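Local coordinates for AxyAgu115A (Amphibacillus xylanus NBRC 15112, PDB 6NPS), which is a family GH115 alpha-glucuronidase, a hydrolase that probably removes glucuronic acid side groups from xylan, at residues F173-W179 with L213-S219; E256-L260 with I280-W284; A270-I274 with M302-A306; T299-R303 with V327-Q331. The protein carries 3 engineered substitutions. One frame throughout, in Å; residues are numbered along the deposited sequence.

Interaction 1 of 4, residues F173-W179 with L213-S219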
loop_
_atom_site.group_PDB
_atom_site.type_symbol
_atom_site.label_atom_id
_atom_site.label_comp_id
_atom_site.label_asym_id
_atom_site.label_seq_id
_atom_site.Cartn_x
_atom_site.Cartn_y
_atom_site.Cartn_z
ATOM N N PHE A 173 -28.912 30.337 14.533
ATOM C CA PHE A 173 -28.238 29.394 13.679
ATOM C C PHE A 173 -28.493 29.695 12.195
ATOM O O PHE A 173 -29.335 30.515 11.810
ATOM C CB PHE A 173 -28.645 27.949 14.044
ATOM C CG PHE A 173 -30.153 27.655 13.905
ATOM C CD1 PHE A 173 -30.724 27.349 12.646
ATOM C CD2 PHE A 173 -30.978 27.646 15.026
ATOM C CE1 PHE A 173 -32.090 27.052 12.521
ATOM C CE2 PHE A 173 -32.357 27.340 14.924
ATOM C CZ PHE A 173 -32.918 27.042 13.663
ATOM N N PHE A 174 -27.735 28.972 11.384
ATOM C CA PHE A 174 -27.636 29.115 9.929
ATOM C C PHE A 174 -27.948 27.743 9.351
ATOM O O PHE A 174 -27.227 26.773 9.637
ATOM C CB PHE A 174 -26.203 29.536 9.567
ATOM C CG PHE A 174 -25.888 29.578 8.092
ATOM C CD1 PHE A 174 -26.877 29.818 7.140
ATOM C CD2 PHE A 174 -24.562 29.430 7.671
ATOM C CE1 PHE A 174 -26.562 29.869 5.788
ATOM C CE2 PHE A 174 -24.230 29.496 6.318
ATOM C CZ PHE A 174 -25.242 29.718 5.374
ATOM N N ILE A 175 -29.055 27.636 8.626
ATOM C CA ILE A 175 -29.329 26.453 7.819
ATOM C C ILE A 175 -28.446 26.519 6.575
ATOM O O ILE A 175 -28.664 27.372 5.713
ATOM C CB ILE A 175 -30.807 26.398 7.431
ATOM C CG1 ILE A 175 -31.683 26.487 8.673
ATOM C CG2 ILE A 175 -31.111 25.151 6.554
ATOM C CD1 ILE A 175 -33.093 26.956 8.308
ATOM N N ASN A 176 -27.468 25.621 6.453
ATOM C CA ASN A 176 -26.506 25.703 5.360
ATOM C C ASN A 176 -26.223 24.302 4.828
ATOM O O ASN A 176 -26.760 23.310 5.318
ATOM C CB ASN A 176 -25.208 26.384 5.812
ATOM C CG ASN A 176 -24.241 26.699 4.641
ATOM O OD1 ASN A 176 -23.017 26.590 4.784
ATOM N ND2 ASN A 176 -24.797 27.092 3.488
ATOM N N ASP A 177 -25.374 24.221 3.803
ATOM C CA ASP A 177 -24.961 22.937 3.248
ATOM C C ASP A 177 -26.181 22.043 3.024
ATOM O O ASP A 177 -26.195 20.860 3.374
ATOM C CB ASP A 177 -23.931 22.269 4.172
ATOM C CG ASP A 177 -22.964 23.275 4.811
ATOM O OD1 ASP A 177 -22.255 23.976 4.058
ATOM O OD2 ASP A 177 -22.900 23.374 6.057
ATOM N N GLU A 178 -27.242 22.642 2.475
ATOM C CA GLU A 178 -28.567 22.058 2.625
ATOM C C GLU A 178 -28.940 21.108 1.493
ATOM O O GLU A 178 -30.047 20.560 1.505
ATOM C CB GLU A 178 -29.627 23.165 2.804
ATOM C CG GLU A 178 -29.917 24.037 1.561
ATOM C CD GLU A 178 -29.131 25.344 1.593
ATOM O OE1 GLU A 178 -28.125 25.433 2.351
ATOM O OE2 GLU A 178 -29.488 26.266 0.853
ATOM N N TRP A 179 -28.031 20.860 0.541
ATOM C CA TRP A 179 -28.296 19.866 -0.474
ATOM C C TRP A 179 -27.293 18.733 -0.328
ATOM O O TRP A 179 -26.118 18.993 -0.050
ATOM C CB TRP A 179 -28.210 20.458 -1.893
ATOM C CG TRP A 179 -29.430 21.285 -2.246
ATOM C CD1 TRP A 179 -29.550 22.647 -2.160
ATOM C CD2 TRP A 179 -30.712 20.798 -2.703
ATOM N NE1 TRP A 179 -30.820 23.039 -2.541
ATOM C CE2 TRP A 179 -31.553 21.928 -2.875
ATOM C CE3 TRP A 179 -31.229 19.524 -2.982
ATOM C CZ2 TRP A 179 -32.878 21.819 -3.318
ATOM C CZ3 TRP A 179 -32.546 19.419 -3.418
ATOM C CH2 TRP A 179 -33.353 20.562 -3.583
ATOM N N LEU A 213 -31.677 34.259 12.712
ATOM C CA LEU A 213 -31.594 33.157 11.749
ATOM C C LEU A 213 -30.906 33.610 10.460
ATOM O O LEU A 213 -31.215 34.696 9.952
ATOM C CB LEU A 213 -33.018 32.653 11.426
ATOM C CG LEU A 213 -33.167 31.559 10.367
ATOM C CD1 LEU A 213 -32.654 30.224 10.899
ATOM C CD2 LEU A 213 -34.632 31.443 9.969
ATOM N N TRP A 214 -29.979 32.786 9.941
ATOM C CA TRP A 214 -29.600 32.838 8.539
ATOM C C TRP A 214 -30.327 31.709 7.818
ATOM O O TRP A 214 -30.134 30.523 8.162
ATOM C CB TRP A 214 -28.092 32.684 8.328
ATOM C CG TRP A 214 -27.182 33.773 8.860
ATOM C CD1 TRP A 214 -27.543 34.950 9.486
ATOM C CD2 TRP A 214 -25.751 33.756 8.823
ATOM N NE1 TRP A 214 -26.406 35.642 9.855
ATOM C CE2 TRP A 214 -25.301 34.935 9.459
ATOM C CE3 TRP A 214 -24.796 32.830 8.337
ATOM C CZ2 TRP A 214 -23.939 35.223 9.628
ATOM C CZ3 TRP A 214 -23.452 33.106 8.515
ATOM C CH2 TRP A 214 -23.032 34.294 9.164
ATOM N N PRO A 215 -31.145 32.012 6.828
ATOM C CA PRO A 215 -31.935 30.973 6.163
ATOM C C PRO A 215 -31.133 30.241 5.106
ATOM O O PRO A 215 -29.987 30.581 4.783
ATOM C CB PRO A 215 -33.065 31.764 5.515
ATOM C CG PRO A 215 -32.401 33.069 5.152
ATOM C CD PRO A 215 -31.399 33.353 6.260
ATOM N N ALA A 216 -31.751 29.184 4.587
ATOM C CA ALA A 216 -31.143 28.459 3.481
ATOM C C ALA A 216 -31.001 29.378 2.271
ATOM O O ALA A 216 -31.858 30.241 2.015
ATOM C CB ALA A 216 -31.985 27.232 3.128
ATOM N N MET A 217 -29.888 29.219 1.558
ATOM C CA MET A 217 -29.502 30.164 0.529
ATOM C C MET A 217 -28.828 29.525 -0.673
ATOM O O MET A 217 -28.462 30.259 -1.595
ATOM C CB MET A 217 -28.557 31.235 1.102
ATOM C CG MET A 217 -27.421 30.607 1.895
ATOM S SD MET A 217 -25.802 30.406 1.100
ATOM C CE MET A 217 -24.969 31.835 1.786
ATOM N N TRP A 218 -28.654 28.202 -0.716
ATOM C CA TRP A 218 -27.917 27.640 -1.848
ATOM C C TRP A 218 -28.761 27.600 -3.117
ATOM O O TRP A 218 -28.331 28.097 -4.167
ATOM C CB TRP A 218 -27.365 26.249 -1.519
ATOM C CG TRP A 218 -26.001 26.363 -0.917
ATOM C CD1 TRP A 218 -25.377 27.518 -0.537
ATOM C CD2 TRP A 218 -25.087 25.300 -0.623
ATOM N NE1 TRP A 218 -24.140 27.244 -0.013
ATOM C CE2 TRP A 218 -23.932 25.891 -0.057
ATOM C CE3 TRP A 218 -25.127 23.906 -0.780
ATOM C CZ2 TRP A 218 -22.829 25.135 0.350
ATOM C CZ3 TRP A 218 -24.034 23.161 -0.372
ATOM C CH2 TRP A 218 -22.902 23.778 0.187
ATOM N N SER A 219 -29.934 26.964 -3.066
ATOM C CA SER A 219 -30.872 26.949 -4.191
ATOM C C SER A 219 -32.242 27.446 -3.734
ATOM O O SER A 219 -33.299 26.871 -4.047
ATOM C CB SER A 219 -30.983 25.561 -4.811
ATOM O OG SER A 219 -31.974 24.806 -4.137
#

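Interaction 2 of 4, residues E256-L260 with I280-W284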
loop_
_atom_site.group_PDB
_atom_site.type_symbol
_atom_site.label_atom_id
_atom_site.label_comp_id
_atom_site.label_asym_id
_atom_site.label_seq_id
_atom_site.Cartn_x
_atom_site.Cartn_y
_atom_site.Cartn_z
ATOM N N GLU A 256 -30.280 35.864 -5.356
ATOM C CA GLU A 256 -31.107 36.919 -5.954
ATOM C C GLU A 256 -30.463 37.489 -7.205
ATOM O O GLU A 256 -31.131 37.650 -8.233
ATOM C CB GLU A 256 -31.392 38.032 -4.940
ATOM C CG GLU A 256 -32.270 37.538 -3.769
ATOM C CD GLU A 256 -32.867 38.658 -2.896
ATOM O OE1 GLU A 256 -33.411 39.648 -3.452
ATOM O OE2 GLU A 256 -32.809 38.519 -1.638
ATOM N N TYR A 257 -29.152 37.791 -7.148
ATOM C CA TYR A 257 -28.521 38.508 -8.258
ATOM C C TYR A 257 -28.548 37.687 -9.536
ATOM O O TYR A 257 -28.664 38.244 -10.643
ATOM C CB TYR A 257 -27.083 38.909 -7.899
ATOM C CG TYR A 257 -26.451 39.864 -8.927
ATOM C CD1 TYR A 257 -25.301 39.515 -9.607
ATOM C CD2 TYR A 257 -26.999 41.116 -9.177
ATOM C CE1 TYR A 257 -24.713 40.367 -10.526
ATOM C CE2 TYR A 257 -26.423 41.990 -10.119
ATOM C CZ TYR A 257 -25.281 41.610 -10.791
ATOM O OH TYR A 257 -24.691 42.450 -11.720
ATOM N N LYS A 258 -28.491 36.367 -9.406
ATOM C CA LYS A 258 -28.503 35.501 -10.577
ATOM C C LYS A 258 -29.736 35.726 -11.453
ATOM O O LYS A 258 -29.645 35.604 -12.676
ATOM C CB LYS A 258 -28.414 34.035 -10.144
ATOM C CG LYS A 258 -28.069 33.106 -11.273
ATOM C CD LYS A 258 -28.239 31.635 -10.905
ATOM C CE LYS A 258 -29.349 31.412 -9.887
ATOM N NZ LYS A 258 -29.598 29.955 -9.676
ATOM N N TYR A 259 -30.889 36.037 -10.857
ATOM C CA TYR A 259 -32.132 36.207 -11.614
ATOM C C TYR A 259 -32.377 37.643 -12.052
ATOM O O TYR A 259 -33.200 37.871 -12.942
ATOM C CB TYR A 259 -33.345 35.768 -10.775
ATOM C CG TYR A 259 -33.358 34.308 -10.352
ATOM C CD1 TYR A 259 -34.063 33.352 -11.086
ATOM C CD2 TYR A 259 -32.672 33.887 -9.217
ATOM C CE1 TYR A 259 -34.081 32.022 -10.698
ATOM C CE2 TYR A 259 -32.678 32.552 -8.827
ATOM C CZ TYR A 259 -33.388 31.627 -9.566
ATOM O OH TYR A 259 -33.402 30.300 -9.190
ATOM N N LEU A 260 -31.718 38.617 -11.419
ATOM C CA LEU A 260 -31.941 40.033 -11.692
ATOM C C LEU A 260 -30.857 40.653 -12.565
ATOM O O LEU A 260 -31.047 41.769 -13.059
ATOM C CB LEU A 260 -32.040 40.811 -10.361
ATOM C CG LEU A 260 -33.156 40.351 -9.427
ATOM C CD1 LEU A 260 -33.104 41.052 -8.090
ATOM C CD2 LEU A 260 -34.510 40.497 -10.028
ATOM N N ILE A 280 -24.464 47.438 -9.015
ATOM C CA ILE A 280 -24.426 46.815 -7.690
ATOM C C ILE A 280 -25.037 47.736 -6.644
ATOM O O ILE A 280 -25.722 47.281 -5.729
ATOM C CB ILE A 280 -22.990 46.412 -7.303
ATOM C CG1 ILE A 280 -22.430 45.413 -8.305
ATOM C CG2 ILE A 280 -22.996 45.749 -5.913
ATOM C CD1 ILE A 280 -23.251 44.108 -8.341
ATOM N N THR A 281 -24.846 49.049 -6.790
ATOM C CA THR A 281 -25.417 50.009 -5.847
ATOM C C THR A 281 -26.940 50.022 -5.904
ATOM O O THR A 281 -27.603 50.050 -4.862
ATOM C CB THR A 281 -24.868 51.401 -6.156
ATOM O OG1 THR A 281 -23.465 51.412 -5.884
ATOM C CG2 THR A 281 -25.565 52.460 -5.331
ATOM N N LYS A 282 -27.513 50.044 -7.117
ATOM C CA LYS A 282 -28.967 50.006 -7.247
ATOM C C LYS A 282 -29.512 48.650 -6.825
ATOM O O LYS A 282 -30.621 48.563 -6.284
ATOM C CB LYS A 282 -29.389 50.360 -8.703
ATOM C CG LYS A 282 -30.911 50.474 -8.893
ATOM C CD LYS A 282 -31.444 51.895 -8.640
ATOM C CE LYS A 282 -32.855 52.087 -9.202
ATOM N NZ LYS A 282 -32.915 53.119 -10.280
ATOM N N PHE A 283 -28.716 47.592 -6.983
ATOM C CA PHE A 283 -29.104 46.292 -6.462
ATOM C C PHE A 283 -29.276 46.336 -4.942
ATOM O O PHE A 283 -30.310 45.901 -4.416
ATOM C CB PHE A 283 -28.065 45.255 -6.906
ATOM C CG PHE A 283 -28.369 43.843 -6.478
ATOM C CD1 PHE A 283 -29.492 43.174 -6.961
ATOM C CD2 PHE A 283 -27.493 43.171 -5.636
ATOM C CE1 PHE A 283 -29.747 41.829 -6.547
ATOM C CE2 PHE A 283 -27.738 41.846 -5.210
ATOM C CZ PHE A 283 -28.866 41.168 -5.688
ATOM N N TRP A 284 -28.288 46.898 -4.224
ATOM C CA TRP A 284 -28.353 47.015 -2.766
ATOM C C TRP A 284 -29.458 47.974 -2.334
ATOM O O TRP A 284 -30.146 47.729 -1.333
ATOM C CB TRP A 284 -26.991 47.469 -2.227
ATOM C CG TRP A 284 -25.928 46.395 -2.336
ATOM C CD1 TRP A 284 -26.137 45.045 -2.356
ATOM C CD2 TRP A 284 -24.510 46.583 -2.414
ATOM N NE1 TRP A 284 -24.927 44.380 -2.447
ATOM C CE2 TRP A 284 -23.920 45.311 -2.478
ATOM C CE3 TRP A 284 -23.686 47.704 -2.401
ATOM C CZ2 TRP A 284 -22.539 45.126 -2.569
ATOM C CZ3 TRP A 284 -22.297 47.513 -2.483
ATOM C CH2 TRP A 284 -21.748 46.240 -2.574
#

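Interaction 3 of 4, residues A270-I274 with M302-A306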
loop_
_atom_site.group_PDB
_atom_site.type_symbol
_atom_site.label_atom_id
_atom_site.label_comp_id
_atom_site.label_asym_id
_atom_site.label_seq_id
_atom_site.Cartn_x
_atom_site.Cartn_y
_atom_site.Cartn_z
ATOM N N ALA A 270 -22.273 41.875 -13.554
ATOM C CA ALA A 270 -20.944 41.674 -13.004
ATOM C C ALA A 270 -21.011 41.879 -11.501
ATOM O O ALA A 270 -21.383 42.964 -11.038
ATOM C CB ALA A 270 -19.941 42.644 -13.639
ATOM N N TRP A 271 -20.693 40.836 -10.726
ATOM C CA TRP A 271 -20.611 40.953 -9.266
ATOM C C TRP A 271 -19.257 41.584 -8.961
ATOM O O TRP A 271 -18.280 40.915 -8.617
ATOM C CB TRP A 271 -20.788 39.595 -8.606
ATOM C CG TRP A 271 -20.988 39.678 -7.128
ATOM C CD1 TRP A 271 -20.132 39.236 -6.159
ATOM C CD2 TRP A 271 -22.119 40.237 -6.444
ATOM N NE1 TRP A 271 -20.659 39.483 -4.912
ATOM C CE2 TRP A 271 -21.877 40.098 -5.056
ATOM C CE3 TRP A 271 -23.312 40.834 -6.867
ATOM C CZ2 TRP A 271 -22.780 40.545 -4.093
ATOM C CZ3 TRP A 271 -24.212 41.280 -5.909
ATOM C CH2 TRP A 271 -23.939 41.132 -4.533
ATOM N N ASN A 272 -19.199 42.904 -9.142
ATOM C CA ASN A 272 -17.930 43.622 -9.225
ATOM C C ASN A 272 -18.216 45.101 -8.986
ATOM O O ASN A 272 -18.767 45.780 -9.860
ATOM C CB ASN A 272 -17.278 43.396 -10.588
ATOM C CG ASN A 272 -15.836 43.863 -10.630
ATOM O OD1 ASN A 272 -15.533 45.007 -10.282
ATOM N ND2 ASN A 272 -14.935 42.977 -11.060
ATOM N N PHE A 273 -17.860 45.591 -7.799
ATOM C CA PHE A 273 -18.123 46.981 -7.447
ATOM C C PHE A 273 -17.229 47.946 -8.206
ATOM O O PHE A 273 -17.531 49.144 -8.257
ATOM C CB PHE A 273 -17.942 47.180 -5.942
ATOM C CG PHE A 273 -18.542 48.452 -5.425
ATOM C CD1 PHE A 273 -19.919 48.588 -5.305
ATOM C CD2 PHE A 273 -17.737 49.510 -5.053
ATOM C CE1 PHE A 273 -20.476 49.750 -4.816
ATOM C CE2 PHE A 273 -18.290 50.678 -4.571
ATOM C CZ PHE A 273 -19.670 50.795 -4.455
ATOM N N ILE A 274 -16.131 47.457 -8.782
ATOM C CA ILE A 274 -15.252 48.318 -9.570
ATOM C C ILE A 274 -15.829 48.548 -10.962
ATOM O O ILE A 274 -15.988 49.694 -11.404
ATOM C CB ILE A 274 -13.838 47.710 -9.642
ATOM C CG1 ILE A 274 -13.239 47.570 -8.236
ATOM C CG2 ILE A 274 -12.918 48.533 -10.549
ATOM C CD1 ILE A 274 -12.383 46.324 -8.068
ATOM N N MET A 302 -18.483 42.991 1.245
ATOM C CA MET A 302 -18.708 42.295 -0.023
ATOM C C MET A 302 -17.706 41.182 -0.331
ATOM O O MET A 302 -16.540 41.463 -0.630
ATOM C CB MET A 302 -18.689 43.301 -1.172
ATOM C CG MET A 302 -19.392 42.804 -2.418
ATOM S SD MET A 302 -18.926 43.805 -3.845
ATOM C CE MET A 302 -19.703 42.882 -5.193
ATOM N N ARG A 303 -18.197 39.944 -0.364
ATOM C CA ARG A 303 -17.386 38.778 -0.706
ATOM C C ARG A 303 -17.920 38.195 -2.021
ATOM O O ARG A 303 -19.034 38.518 -2.430
ATOM C CB ARG A 303 -17.446 37.731 0.405
ATOM C CG ARG A 303 -16.463 37.972 1.539
ATOM C CD ARG A 303 -16.399 36.778 2.477
ATOM N NE ARG A 303 -15.520 35.730 1.970
ATOM C CZ ARG A 303 -15.926 34.506 1.645
ATOM N NH1 ARG A 303 -17.204 34.174 1.774
ATOM N NH2 ARG A 303 -15.057 33.615 1.190
ATOM N N GLY A 304 -17.137 37.343 -2.682
ATOM C CA GLY A 304 -17.564 36.757 -3.934
ATOM C C GLY A 304 -18.790 35.879 -3.759
ATOM O O GLY A 304 -19.186 35.498 -2.649
ATOM N N GLU A 305 -19.398 35.550 -4.898
ATOM C CA GLU A 305 -20.620 34.756 -4.909
ATOM C C GLU A 305 -20.333 33.289 -4.619
ATOM O O GLU A 305 -19.338 32.724 -5.093
ATOM C CB GLU A 305 -21.323 34.890 -6.255
ATOM C CG GLU A 305 -21.968 36.235 -6.458
ATOM C CD GLU A 305 -22.707 36.310 -7.768
ATOM O OE1 GLU A 305 -22.197 35.757 -8.772
ATOM O OE2 GLU A 305 -23.804 36.901 -7.788
ATOM N N ALA A 306 -21.234 32.673 -3.847
ATOM C CA ALA A 306 -21.113 31.279 -3.427
ATOM C C ALA A 306 -19.795 31.039 -2.689
ATOM O O ALA A 306 -19.003 30.163 -3.055
ATOM C CB ALA A 306 -21.266 30.327 -4.619
#

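Interaction 4 of 4, residues T299-R303 with V327-Q331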
loop_
_atom_site.group_PDB
_atom_site.type_symbol
_atom_site.label_atom_id
_atom_site.label_comp_id
_atom_site.label_asym_id
_atom_site.label_seq_id
_atom_site.Cartn_x
_atom_site.Cartn_y
_atom_site.Cartn_z
ATOM N N THR A 299 -26.246 42.871 6.766
ATOM C CA THR A 299 -24.842 42.537 6.588
ATOM C C THR A 299 -24.218 43.559 5.644
ATOM O O THR A 299 -24.841 43.985 4.666
ATOM C CB THR A 299 -24.689 41.103 6.067
ATOM O OG1 THR A 299 -25.137 40.177 7.079
ATOM C CG2 THR A 299 -23.215 40.788 5.743
ATOM N N ILE A 300 -23.011 44.017 5.969
ATOM C CA ILE A 300 -22.312 44.965 5.104
ATOM C C ILE A 300 -20.994 44.320 4.673
ATOM O O ILE A 300 -20.621 43.251 5.158
ATOM C CB ILE A 300 -22.090 46.330 5.781
ATOM C CG1 ILE A 300 -21.288 46.159 7.082
ATOM C CG2 ILE A 300 -23.456 47.010 6.072
ATOM C CD1 ILE A 300 -20.659 47.471 7.599
ATOM N N GLY A 301 -20.299 44.972 3.745
ATOM C CA GLY A 301 -19.124 44.379 3.140
ATOM C C GLY A 301 -19.447 43.763 1.785
ATOM O O GLY A 301 -20.542 43.940 1.249
ATOM N N MET A 302 -18.483 42.991 1.245
ATOM C CA MET A 302 -18.708 42.295 -0.023
ATOM C C MET A 302 -17.706 41.182 -0.331
ATOM O O MET A 302 -16.540 41.463 -0.630
ATOM C CB MET A 302 -18.689 43.301 -1.172
ATOM C CG MET A 302 -19.392 42.804 -2.418
ATOM S SD MET A 302 -18.926 43.805 -3.845
ATOM C CE MET A 302 -19.703 42.882 -5.193
ATOM N N ARG A 303 -18.197 39.944 -0.364
ATOM C CA ARG A 303 -17.386 38.778 -0.706
ATOM C C ARG A 303 -17.920 38.195 -2.021
ATOM O O ARG A 303 -19.034 38.518 -2.430
ATOM C CB ARG A 303 -17.446 37.731 0.405
ATOM C CG ARG A 303 -16.463 37.972 1.539
ATOM C CD ARG A 303 -16.399 36.778 2.477
ATOM N NE ARG A 303 -15.520 35.730 1.970
ATOM C CZ ARG A 303 -15.926 34.506 1.645
ATOM N NH1 ARG A 303 -17.204 34.174 1.774
ATOM N NH2 ARG A 303 -15.057 33.615 1.190
ATOM N N VAL A 327 -16.959 50.057 -0.574
ATOM C CA VAL A 327 -18.258 49.412 -0.466
ATOM C C VAL A 327 -18.993 49.881 0.792
ATOM O O VAL A 327 -20.103 50.429 0.719
ATOM C CB VAL A 327 -18.077 47.887 -0.502
ATOM C CG1 VAL A 327 -19.343 47.188 -0.116
ATOM C CG2 VAL A 327 -17.585 47.442 -1.899
ATOM N N ILE A 328 -18.349 49.730 1.960
ATOM C CA ILE A 328 -19.012 50.015 3.237
ATOM C C ILE A 328 -19.498 51.458 3.297
ATOM O O ILE A 328 -20.624 51.743 3.735
ATOM C CB ILE A 328 -18.076 49.677 4.422
ATOM C CG1 ILE A 328 -17.990 48.166 4.590
ATOM C CG2 ILE A 328 -18.604 50.335 5.675
ATOM C CD1 ILE A 328 -16.833 47.609 5.494
ATOM N N GLN A 329 -18.669 52.402 2.855
ATOM C CA GLN A 329 -19.119 53.787 2.831
ATOM C C GLN A 329 -20.394 53.943 2.005
ATOM O O GLN A 329 -21.297 54.707 2.378
ATOM C CB GLN A 329 -18.013 54.683 2.280
ATOM C CG GLN A 329 -17.146 55.327 3.340
ATOM C CD GLN A 329 -16.708 56.714 2.945
ATOM O OE1 GLN A 329 -16.660 57.628 3.770
ATOM N NE2 GLN A 329 -16.389 56.883 1.667
ATOM N N THR A 330 -20.478 53.228 0.877
ATOM C CA THR A 330 -21.666 53.283 0.020
ATOM C C THR A 330 -22.875 52.658 0.714
ATOM O O THR A 330 -23.974 53.230 0.715
ATOM C CB THR A 330 -21.394 52.557 -1.311
ATOM O OG1 THR A 330 -20.250 53.121 -1.969
ATOM C CG2 THR A 330 -22.598 52.657 -2.230
ATOM N N GLN A 331 -22.688 51.466 1.290
ATOM C CA GLN A 331 -23.794 50.759 1.920
ATOM C C GLN A 331 -24.394 51.579 3.057
ATOM O O GLN A 331 -25.622 51.729 3.140
ATOM C CB GLN A 331 -23.315 49.388 2.388
ATOM C CG GLN A 331 -23.080 48.390 1.250
ATOM C CD GLN A 331 -22.247 47.218 1.687
ATOM O OE1 GLN A 331 -21.504 47.316 2.657
ATOM N NE2 GLN A 331 -22.342 46.102 0.969
#

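Interaction 1 of 4, residues F173-W179 with L213-S219
F174 and W214 meet on neighbouring parallel strands, 170-174 and 212-214, of the TIM barrel, tightly and out of solvent. W214 turns the edge of its six-membered ring to the face of F174 (planes at 67°), its CE3 3.4 Å from F174 CG; N176 CB lies over the opposite face. F174 sends CG away from its own N toward the carbonyl side (chi1 173°), which lays the ring against W214 with P215 O at its rim. On the other side of the sheet L213 CD1 packs on F173 CE1 at 3.6 Å. Two backbone bonds join the strands, W214 N to F173 O at 3.0 Å and I175 N to W214 O at 3.1 Å. Beyond the strands E178 takes over: its OE2 receives W218 N at 2.6 Å on the syn side and, weakly, M217 N. D177 CA lies over one face of the W218 indole, a CH-pi contact 3.9 Å from the six-ring centroid. With an alanine for W218, D177 would probably lose this aromatic surface and a gap would open beside H414. The solvent side is looser: W179 NE1 reaches S219 OG at 2.6 Å through a weak, strongly bent bond (124°). Strand pairing and ring packing thus give way to a carboxylate gripping backbone amides at the barrel mouth, where a glycerol beside N176 is consistent with a pocket.

Interaction 2 of 4, residues E256-L260 with I280-W284
E256 touches F283 through its CB, 4.1 Å from CZ at the edge of the ring, while its carboxylate turns to R252, Y253 and N223. Y257, next along helix 256-260, carries most of the contact. Its CB lies 3.6 Å from F283 CZ, and its CD2 stands over the centre of the F283 ring, so the tyrosine presents an edge to the phenylalanine face; the centroids of the Y257 and F283 rings are 5.0 Å apart and the planes 66° apart. CG opposite the backbone N (chi1 -170°) brings the tyrosine ring across to helix 277-291, where I280 CD1 meets its CZ at 4.0 Å. The Y257 hydroxyl is occupied by Y267 O and A270 N. One turn on, L260 CD1 approaches F283 CE1 at 3.8 Å in the ring plane. A glycine in place of F283 would probably leave the Y257 edge without its aromatic face and open a gap between E256, Y257 and L260. The axes of the two short segments stay 12.1 Å apart at an angle of 117°, a span bridged by these large side chains. The contact across the helices is therefore apolar and aromatic, and the polar ends of E256 and Y257 are satisfied by the surrounding loops.

Interaction 3 of 4, residues A270-I274 with M302-A306
The W271 indole is covered on both faces by side chains of 302-306. Over one face lies the M302 methyl, its CE 3.5 Å from the centroid of the five-membered ring; over the opposite face E305 CG sits 3.6 Å from the same centroid, so the ring is sandwiched between two CH-pi contacts. The E305 carboxylate is turned only 14° from the ring plane, and it continues along that face, with OE2 4.0 Å from W271 CD2. At the edge, W271 NE1 gives a nearly straight hydrogen bond to R303 O (3.1 Å, 168°), and the acceptor lies in the ring plane. Faces and edge together fix both the tilt and the rotation of the indole. M302 reaches its place with a fully extended chain that runs antiparallel to the indole side chain; this carries SD to 4.1 Å from F273 CB and makes a more distant Met-aromatic contact with the indole. W271 is the centre of an inverse gamma turn, with CG lying trans to its N (chi1 -168°), and the indole points out of this turn toward 302-306. R303 gives only its carbonyl here, while its guanidinium pairs with E355 and D307. The two loops join parts of the barrel domain: 270-274 leads into helix 277-291, whose I280 and W284 also pack on W271, and 302-306 follows strand 298-300. F273 rests on V327 and T330 of helix 317-338, and the Y257 ring meets W271 from helix 256-260.

Interaction 4 of 4, residues T299-R303 with V327-Q331
Q331 NE2 donates to G301 O at 2.8 Å (165°), and the other arm of the same amide, OE1, accepts from G301 N at 2.9 Å (164°). One side-chain amide thus reads both backbone polar groups of a single glycine. G301 N arrives on a lone pair of OE1, in the carbonyl plane, whereas NE2 meets G301 O somewhat tilted from that carbonyl's plane. Using both ends of the amide settles which is oxygen and which is nitrogen, and stops the group from turning over. Q331 sets CG across from its carbonyl carbon (chi1 -73°), and from there an extended chain carries the amide off the helix to the strand end. I300 CB also lies against OE1, at 3.3 Å. G301 adopts backbone angles (phi positive) at which a side chain would collide with the carbonyl O of I300, which explains the glycine. Around this polar pair the packing is apolar. The I300 side chain crosses that of I328 at about a right angle, its CD1 4.0 Å from I328 CG2; V327 CG1 lies 3.7 Å from G301 O and 4.1 Å from M302 CB. W284 of helix 277-291 packs on V327 and Q331, and L350 on I300 and I328. In this beta-alpha unit of the barrel, helix 317-338 supplies a glutamine that takes up the N-H and C=O of G301, where the chain leaves strand 298-300, so buried peptide groups are satisfied within a largely hydrophobic setting.

In the fold
All four contacts belong to the same TIM-barrel domain. Interactions 1 and 4 reach the same parallel sheet, but about 21 Å apart between centres: interaction 1 pairs two strands and ends at a solvent-exposed loop, while interaction 4 is wholly buried and sets a helix against a strand end. Interaction 2 is also buried, interaction 3 only partly so. Interactions 2, 3 and 4 touch one another, with helix 277-291 connecting them. Interaction 3 joins two loops and shares M302 and R303 with interaction 4. Interaction 2 rests on aromatic packing; the others add hydrogen bonds between a side chain and the backbone, made by a carboxylate, an indole and an amide, and interaction 1 also has strand pairing.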